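Local coordinates for early transcribed membrane protein 13 (Plasmodium falciparum, PDB 2VWA) that binds the lipid phosphatidylethanolamine through its soluble helical domain and is probably essential for liver-stage development of the malaria parasite, at residues 26-31 / 78-83; 55-60 / 86-91. One frame throughout, in Å; residues are numbered along the deposited sequence.

In the fold
Helix 74-99 is shared by both contacts: contact 1 packs its 78-83 turns against helix 21-41, and contact 2 packs its 86-91 turns against helix 54-67. The centres lie about 9 Å apart, and the contacts touch where Val81 CG2 packs on Gln58 CG at 3.8 Å. One acyl chain of phosphatidylethanolamine connects them. Its ester carbonyl oxygen O10 lies beside Val91 in contact 2, its later carbons pass Tyr86, and its terminal carbon C29 reaches Lys79 and Met82 in contact 1. The tail thus runs back along helix 74-99 towards its N-terminal end. Arg32, Gln36 and Glu40 of helix 21-41 complete the lipid pocket.

Contact 1: residues 26-31 / 78-83; sequences NFVDIA and NKAVMD. With PTY (phosphatidylethanolamine), chain G.
Val28 of helix 21-41 puts one methyl on Ala80 and the other on the carboxylate of Asp83. CG2 meets Ala80 CB at 4.1 Å; the small alanine lets the helices come near, with only 6.3 Å between the CA atoms of Val28 and Ala80. A chi1 of 167° turns Val28 CG1 to Asp83, 3.3 Å from its OD1, and leaves CG2 for the alanine. Beta-branched valine suits this place because its two methyls can cover two residues one turn apart on the other helix. The buried carboxylate is paired through OD2 with Arg32 of the same chain, a salt bridge that would offset the cost of burying its charge. Asp83 OD2 also lies 3.1 Å from lipid C27, a short carboxylate-to-methylene contact and not a polar bond. Against this buried, tight trio stand partly exposed Lys79 and exposed selenomethionine Met82, which make no contact with 26-31 and meet the lipid end from the open side: Met82 CB is 3.8 Å from C29, and Lys79 bends away to a cation-pi contact with Tyr24. The arrangement is a helix-helix packing of the all-helical UIS3 domain, whose 78-83 side carries three lipid-pocket residues where the acyl chain ends.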
# COMPACT_ATOMS: atom_id res chain seq x y z
N ASN A 26 8.87 9.19 -3.36
CA ASN A 26 8.92 8.49 -4.61
C ASN A 26 8.39 7.08 -4.38
O ASN A 26 7.55 6.61 -5.13
CB ASN A 26 10.35 8.51 -5.17
CG ASN A 26 10.60 7.39 -6.21
OD1 ASN A 26 10.19 7.50 -7.37
ND2 ASN A 26 11.25 6.31 -5.78
N PHE A 27 8.86 6.41 -3.33
CA PHE A 27 8.34 5.11 -2.87
C PHE A 27 6.82 5.10 -2.72
O PHE A 27 6.16 4.18 -3.17
CB PHE A 27 8.95 4.74 -1.51
CG PHE A 27 8.42 3.44 -0.95
CD1 PHE A 27 8.99 2.22 -1.30
CD2 PHE A 27 7.33 3.44 -0.07
CE1 PHE A 27 8.48 1.01 -0.78
CE2 PHE A 27 6.80 2.23 0.42
CZ PHE A 27 7.39 1.01 0.06
N VAL A 28 6.27 6.12 -2.07
CA VAL A 28 4.84 6.19 -1.88
C VAL A 28 4.14 6.32 -3.23
O VAL A 28 3.10 5.71 -3.46
CB VAL A 28 4.43 7.31 -0.87
CG1 VAL A 28 2.93 7.60 -0.92
CG2 VAL A 28 4.83 6.92 0.55
N ASP A 29 4.75 7.06 -4.15
CA ASP A 29 4.18 7.18 -5.49
C ASP A 29 4.06 5.81 -6.10
O ASP A 29 3.03 5.46 -6.61
CB ASP A 29 5.03 8.06 -6.40
CG ASP A 29 4.89 9.52 -6.08
OD1 ASP A 29 3.78 9.94 -5.66
OD2 ASP A 29 5.90 10.24 -6.24
N ILE A 30 5.15 5.06 -6.07
CA ILE A 30 5.22 3.73 -6.65
C ILE A 30 4.21 2.78 -5.95
O ILE A 30 3.45 2.10 -6.65
CB ILE A 30 6.66 3.16 -6.55
CG1 ILE A 30 7.62 4.00 -7.41
CG2 ILE A 30 6.68 1.68 -6.95
CD1 ILE A 30 9.13 3.69 -7.24
N ALA A 31 4.20 2.77 -4.61
CA ALA A 31 3.25 1.97 -3.80
C ALA A 31 1.80 2.31 -4.13
O ALA A 31 0.95 1.41 -4.21
CB ALA A 31 3.52 2.13 -2.28
N ASN A 78 4.21 3.16 8.79
CA ASN A 78 2.86 3.56 9.23
C ASN A 78 2.30 4.78 8.49
O ASN A 78 1.12 4.84 8.18
CB ASN A 78 2.83 3.81 10.74
CG ASN A 78 3.25 2.59 11.55
OD1 ASN A 78 3.13 1.45 11.10
ND2 ASN A 78 3.77 2.83 12.76
N LYS A 79 3.15 5.75 8.20
CA LYS A 79 2.71 6.90 7.44
C LYS A 79 2.39 6.46 5.95
O LYS A 79 1.43 6.94 5.34
CB LYS A 79 3.75 8.00 7.56
CG LYS A 79 3.38 9.32 6.93
CD LYS A 79 4.24 10.48 7.43
CE LYS A 79 4.47 11.53 6.30
NZ LYS A 79 5.94 11.91 6.14
N ALA A 80 3.14 5.51 5.42
CA ALA A 80 2.91 5.07 4.05
C ALA A 80 1.58 4.31 3.90
O ALA A 80 0.88 4.47 2.88
CB ALA A 80 4.09 4.25 3.54
N VAL A 81 1.25 3.49 4.90
CA VAL A 81 -0.01 2.76 5.03
C VAL A 81 -1.18 3.72 5.07
O VAL A 81 -2.13 3.58 4.31
CB VAL A 81 -0.03 1.91 6.32
CG1 VAL A 81 -1.47 1.39 6.64
CG2 VAL A 81 0.97 0.76 6.22
N MSE A 82 -1.11 4.70 5.95
CA MSE A 82 -2.13 5.76 5.98
C MSE A 82 -2.33 6.41 4.60
O MSE A 82 -3.46 6.68 4.18
CB MSE A 82 -1.81 6.80 7.06
CG MSE A 82 -2.01 6.30 8.49
SE MSE A 82 -3.78 5.42 8.72
CE MSE A 82 -4.93 6.98 8.25
N ASP A 83 -1.22 6.63 3.89
CA ASP A 83 -1.26 7.26 2.59
C ASP A 83 -1.96 6.36 1.57
O ASP A 83 -2.82 6.79 0.85
CB ASP A 83 0.15 7.62 2.14
CG ASP A 83 0.17 8.46 0.88
OD1 ASP A 83 -0.24 7.96 -0.20
OD2 ASP A 83 0.60 9.63 0.95
C1 PTY G . -5.93 7.11 -13.29
C2 PTY G . -9.99 3.14 -15.82
C3 PTY G . -9.32 2.40 -14.67
O4 PTY G . -5.13 8.02 -12.53
C5 PTY G . -8.04 5.79 -13.21
C6 PTY G . -6.93 6.42 -12.37
O7 PTY G . -7.48 7.38 -11.45
C8 PTY G . -7.65 6.89 -10.08
O10 PTY G . -8.15 5.79 -9.88
C11 PTY G . -7.24 7.74 -8.89
C12 PTY G . -7.96 9.09 -8.94
C13 PTY G . -7.98 9.81 -7.59
C14 PTY G . -6.64 10.45 -7.26
C15 PTY G . -6.65 11.96 -7.50
C16 PTY G . -5.23 12.52 -7.60
C17 PTY G . -4.70 12.88 -6.22
C18 PTY G . -3.26 13.39 -6.26
C19 PTY G . -2.93 14.16 -4.98
C20 PTY G . -1.94 13.38 -4.11
C21 PTY G . -2.58 12.85 -2.83
C22 PTY G . -2.63 13.92 -1.74
C23 PTY G . -1.63 13.66 -0.62
C24 PTY G . -2.30 13.02 0.60
C25 PTY G . -1.24 12.27 1.41
C26 PTY G . -1.84 11.33 2.45
C27 PTY G . -0.74 10.93 3.42
C28 PTY G . -1.25 10.56 4.81
C29 PTY G . -0.14 9.88 5.59
C30 PTY G . -5.12 9.45 -12.84
C31 PTY G . -6.29 10.33 -12.46
O30 PTY G . -4.15 9.91 -13.41
C32 PTY G . -5.91 11.27 -11.32
C33 PTY G . -6.90 12.43 -11.23
C34 PTY G . -6.18 13.78 -11.09
C35 PTY G . -7.15 14.86 -10.59
C36 PTY G . -7.01 16.14 -11.41
C37 PTY G . -6.35 17.25 -10.60
C38 PTY G . -5.52 18.17 -11.50
C39 PTY G . -4.03 18.03 -11.21
C40 PTY G . -3.44 19.34 -10.68
C41 PTY G . -2.15 19.09 -9.90
C42 PTY G . -2.31 19.45 -8.42
C43 PTY G . -0.98 19.90 -7.81
C44 PTY G . -0.72 19.20 -6.49
P1 PTY G . -6.95 3.57 -14.23
O11 PTY G . -7.90 2.40 -14.83
O12 PTY G . -5.84 2.91 -13.45
O13 PTY G . -6.59 4.50 -15.37
O14 PTY G . -7.91 4.36 -13.19
N1 PTY G . -10.70 2.20 -16.66

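Contact 2: residues 55-60 / 86-91; sequences EYMQKF and YHLQKV. With PTY (phosphatidylethanolamine), chain G.
Leu88 CD2 fits into the corner formed by Met57 SE and Tyr56 CE2 of helix 54-67, lying 4.1 Å from each. The leucine and selenomethionine meet tip to tip, with the Met57 CE methyl at 4.2 Å from that CD2, whereas the tyrosine crosses Leu88 at about a right angle. Long side chains are needed here, since the CA atoms of Met57 and Leu88 are 9.4 Å apart. Tyr56 CG is anti to the backbone N (chi1 172°), which carries the ring forward to Leu88. Further out, its hydroxyl is hydrogen-bonded to His38 ND1, and His50 and the Tyr56 ring make a T-shaped (edge-to-face) pair, so a residue with both an aromatic ring and a polar end fits this position. His87, next to Leu88, is held through NE2 by Gln36 OE1, a hydrogen bond to helix 21-41. Other residues of 86-91 line phosphatidylethanolamine. Tyr86 CD1 lies 3.7 Å from acyl carbon C24, and Val91 touches the ester carbonyl oxygen O10 with CG2. Lysine suits position 90 by laying its methylene chain along the tail. Between the two segments the side-chain contacts are apolar and weakly directional, which implies that cohesion comes from burial and dispersion; the hydrogen bond to His38 fixes where the far end of Tyr56 lies, and apolar packing fills the rest.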
# COMPACT_ATOMS: atom_id res chain seq x y z
N GLU A 55 -4.58 -4.32 7.23
CA GLU A 55 -3.68 -5.44 7.05
C GLU A 55 -3.28 -5.61 5.56
O GLU A 55 -2.12 -5.90 5.24
CB GLU A 55 -4.35 -6.68 7.62
CG GLU A 55 -3.58 -7.97 7.46
CD GLU A 55 -4.39 -9.17 7.99
OE1 GLU A 55 -4.25 -9.47 9.20
OE2 GLU A 55 -5.15 -9.79 7.18
N TYR A 56 -4.25 -5.40 4.67
CA TYR A 56 -4.03 -5.38 3.25
C TYR A 56 -3.03 -4.31 2.81
O TYR A 56 -2.14 -4.57 1.99
CB TYR A 56 -5.37 -5.19 2.57
CG TYR A 56 -5.33 -4.96 1.09
CD1 TYR A 56 -4.65 -5.83 0.24
CD2 TYR A 56 -6.01 -3.87 0.54
CE1 TYR A 56 -4.64 -5.62 -1.13
CE2 TYR A 56 -6.00 -3.65 -0.82
CZ TYR A 56 -5.32 -4.52 -1.65
OH TYR A 56 -5.33 -4.29 -3.00
N MSE A 57 -3.15 -3.10 3.34
CA MSE A 57 -2.18 -2.09 2.95
C MSE A 57 -0.80 -2.31 3.55
O MSE A 57 0.18 -2.08 2.87
CB MSE A 57 -2.69 -0.69 3.19
CG MSE A 57 -4.01 -0.65 3.84
SE MSE A 57 -5.04 0.69 2.90
CE MSE A 57 -6.81 -0.16 2.92
N GLN A 58 -0.76 -2.77 4.79
CA GLN A 58 0.49 -3.14 5.45
C GLN A 58 1.24 -4.21 4.68
O GLN A 58 2.42 -4.05 4.39
CB GLN A 58 0.22 -3.63 6.86
CG GLN A 58 0.19 -2.54 7.91
CD GLN A 58 0.80 -2.99 9.23
OE1 GLN A 58 0.19 -3.77 9.97
NE2 GLN A 58 2.01 -2.50 9.54
N LYS A 59 0.56 -5.29 4.33
CA LYS A 59 1.19 -6.39 3.59
C LYS A 59 1.80 -5.87 2.32
O LYS A 59 2.86 -6.33 1.90
CB LYS A 59 0.22 -7.52 3.29
CG LYS A 59 -0.19 -8.35 4.49
CD LYS A 59 -1.01 -9.51 3.98
CE LYS A 59 -1.81 -10.18 5.08
NZ LYS A 59 -0.95 -11.11 5.85
N PHE A 60 1.13 -4.89 1.73
CA PHE A 60 1.61 -4.24 0.50
C PHE A 60 2.85 -3.37 0.69
O PHE A 60 3.76 -3.40 -0.13
CB PHE A 60 0.50 -3.40 -0.15
CG PHE A 60 0.29 -3.74 -1.56
CD1 PHE A 60 1.08 -3.17 -2.54
CD2 PHE A 60 -0.65 -4.70 -1.92
CE1 PHE A 60 0.91 -3.53 -3.88
CE2 PHE A 60 -0.82 -5.06 -3.26
CZ PHE A 60 -0.03 -4.48 -4.23
N TYR A 86 -5.75 6.54 2.00
CA TYR A 86 -6.36 7.69 1.44
C TYR A 86 -6.47 7.50 -0.09
O TYR A 86 -7.54 7.79 -0.69
CB TYR A 86 -5.56 8.96 1.82
CG TYR A 86 -6.25 10.28 1.47
CD1 TYR A 86 -5.59 11.26 0.71
CD2 TYR A 86 -7.57 10.54 1.87
CE1 TYR A 86 -6.22 12.49 0.38
CE2 TYR A 86 -8.22 11.75 1.56
CZ TYR A 86 -7.55 12.71 0.81
OH TYR A 86 -8.22 13.89 0.49
N HIS A 87 -5.40 7.01 -0.70
CA HIS A 87 -5.37 6.81 -2.11
C HIS A 87 -6.44 5.79 -2.53
O HIS A 87 -7.23 6.06 -3.43
CB HIS A 87 -3.97 6.35 -2.54
CG HIS A 87 -3.82 6.15 -4.01
ND1 HIS A 87 -3.77 7.21 -4.90
CD2 HIS A 87 -3.70 5.03 -4.76
CE1 HIS A 87 -3.62 6.74 -6.13
NE2 HIS A 87 -3.58 5.42 -6.07
N LEU A 88 -6.49 4.64 -1.86
CA LEU A 88 -7.50 3.63 -2.23
C LEU A 88 -8.93 4.14 -2.18
O LEU A 88 -9.76 3.74 -3.00
CB LEU A 88 -7.36 2.35 -1.39
CG LEU A 88 -6.74 1.12 -2.05
CD1 LEU A 88 -6.03 1.38 -3.40
CD2 LEU A 88 -5.84 0.44 -1.09
N GLN A 89 -9.22 5.02 -1.23
CA GLN A 89 -10.56 5.57 -1.08
C GLN A 89 -10.95 6.32 -2.30
O GLN A 89 -12.09 6.23 -2.77
CB GLN A 89 -10.63 6.45 0.16
CG GLN A 89 -10.74 5.62 1.43
CD GLN A 89 -10.59 6.45 2.68
OE1 GLN A 89 -10.37 7.66 2.61
NE2 GLN A 89 -10.73 5.81 3.85
N LYS A 90 -9.99 7.05 -2.84
CA LYS A 90 -10.17 7.80 -4.07
C LYS A 90 -10.25 6.92 -5.34
O LYS A 90 -11.02 7.18 -6.27
CB LYS A 90 -9.05 8.81 -4.20
CG LYS A 90 -9.05 9.88 -3.14
CD LYS A 90 -8.37 11.08 -3.73
CE LYS A 90 -7.59 11.86 -2.73
NZ LYS A 90 -6.31 11.17 -2.44
N VAL A 91 -9.43 5.87 -5.39
CA VAL A 91 -9.54 4.92 -6.47
C VAL A 91 -10.96 4.33 -6.46
O VAL A 91 -11.63 4.29 -7.48
CB VAL A 91 -8.43 3.83 -6.38
CG1 VAL A 91 -8.69 2.69 -7.38
CG2 VAL A 91 -7.01 4.45 -6.57
C1 PTY G . -5.93 7.11 -13.29
C2 PTY G . -9.99 3.14 -15.82
C3 PTY G . -9.32 2.40 -14.67
O4 PTY G . -5.13 8.02 -12.53
C5 PTY G . -8.04 5.79 -13.21
C6 PTY G . -6.93 6.42 -12.37
O7 PTY G . -7.48 7.38 -11.45
C8 PTY G . -7.65 6.89 -10.08
O10 PTY G . -8.15 5.79 -9.88
C11 PTY G . -7.24 7.74 -8.89
C12 PTY G . -7.96 9.09 -8.94
C13 PTY G . -7.98 9.81 -7.59
C14 PTY G . -6.64 10.45 -7.26
C15 PTY G . -6.65 11.96 -7.50
C16 PTY G . -5.23 12.52 -7.60
C17 PTY G . -4.70 12.88 -6.22
C18 PTY G . -3.26 13.39 -6.26
C19 PTY G . -2.93 14.16 -4.98
C20 PTY G . -1.94 13.38 -4.11
C21 PTY G . -2.58 12.85 -2.83
C22 PTY G . -2.63 13.92 -1.74
C23 PTY G . -1.63 13.66 -0.62
C24 PTY G . -2.30 13.02 0.60
C25 PTY G . -1.24 12.27 1.41
C26 PTY G . -1.84 11.33 2.45
C27 PTY G . -0.74 10.93 3.42
C28 PTY G . -1.25 10.56 4.81
C29 PTY G . -0.14 9.88 5.59
C30 PTY G . -5.12 9.45 -12.84
C31 PTY G . -6.29 10.33 -12.46
O30 PTY G . -4.15 9.91 -13.41
C32 PTY G . -5.91 11.27 -11.32
C33 PTY G . -6.90 12.43 -11.23
C34 PTY G . -6.18 13.78 -11.09
C35 PTY G . -7.15 14.86 -10.59
C36 PTY G . -7.01 16.14 -11.41
C37 PTY G . -6.35 17.25 -10.60
C38 PTY G . -5.52 18.17 -11.50
C39 PTY G . -4.03 18.03 -11.21
C40 PTY G . -3.44 19.34 -10.68
C41 PTY G . -2.15 19.09 -9.90
C42 PTY G . -2.31 19.45 -8.42
C43 PTY G . -0.98 19.90 -7.81
C44 PTY G . -0.72 19.20 -6.49
P1 PTY G . -6.95 3.57 -14.23
O11 PTY G . -7.90 2.40 -14.83
O12 PTY G . -5.84 2.91 -13.45
O13 PTY G . -6.59 4.50 -15.37
O14 PTY G . -7.91 4.36 -13.19
N1 PTY G . -10.70 2.20 -16.66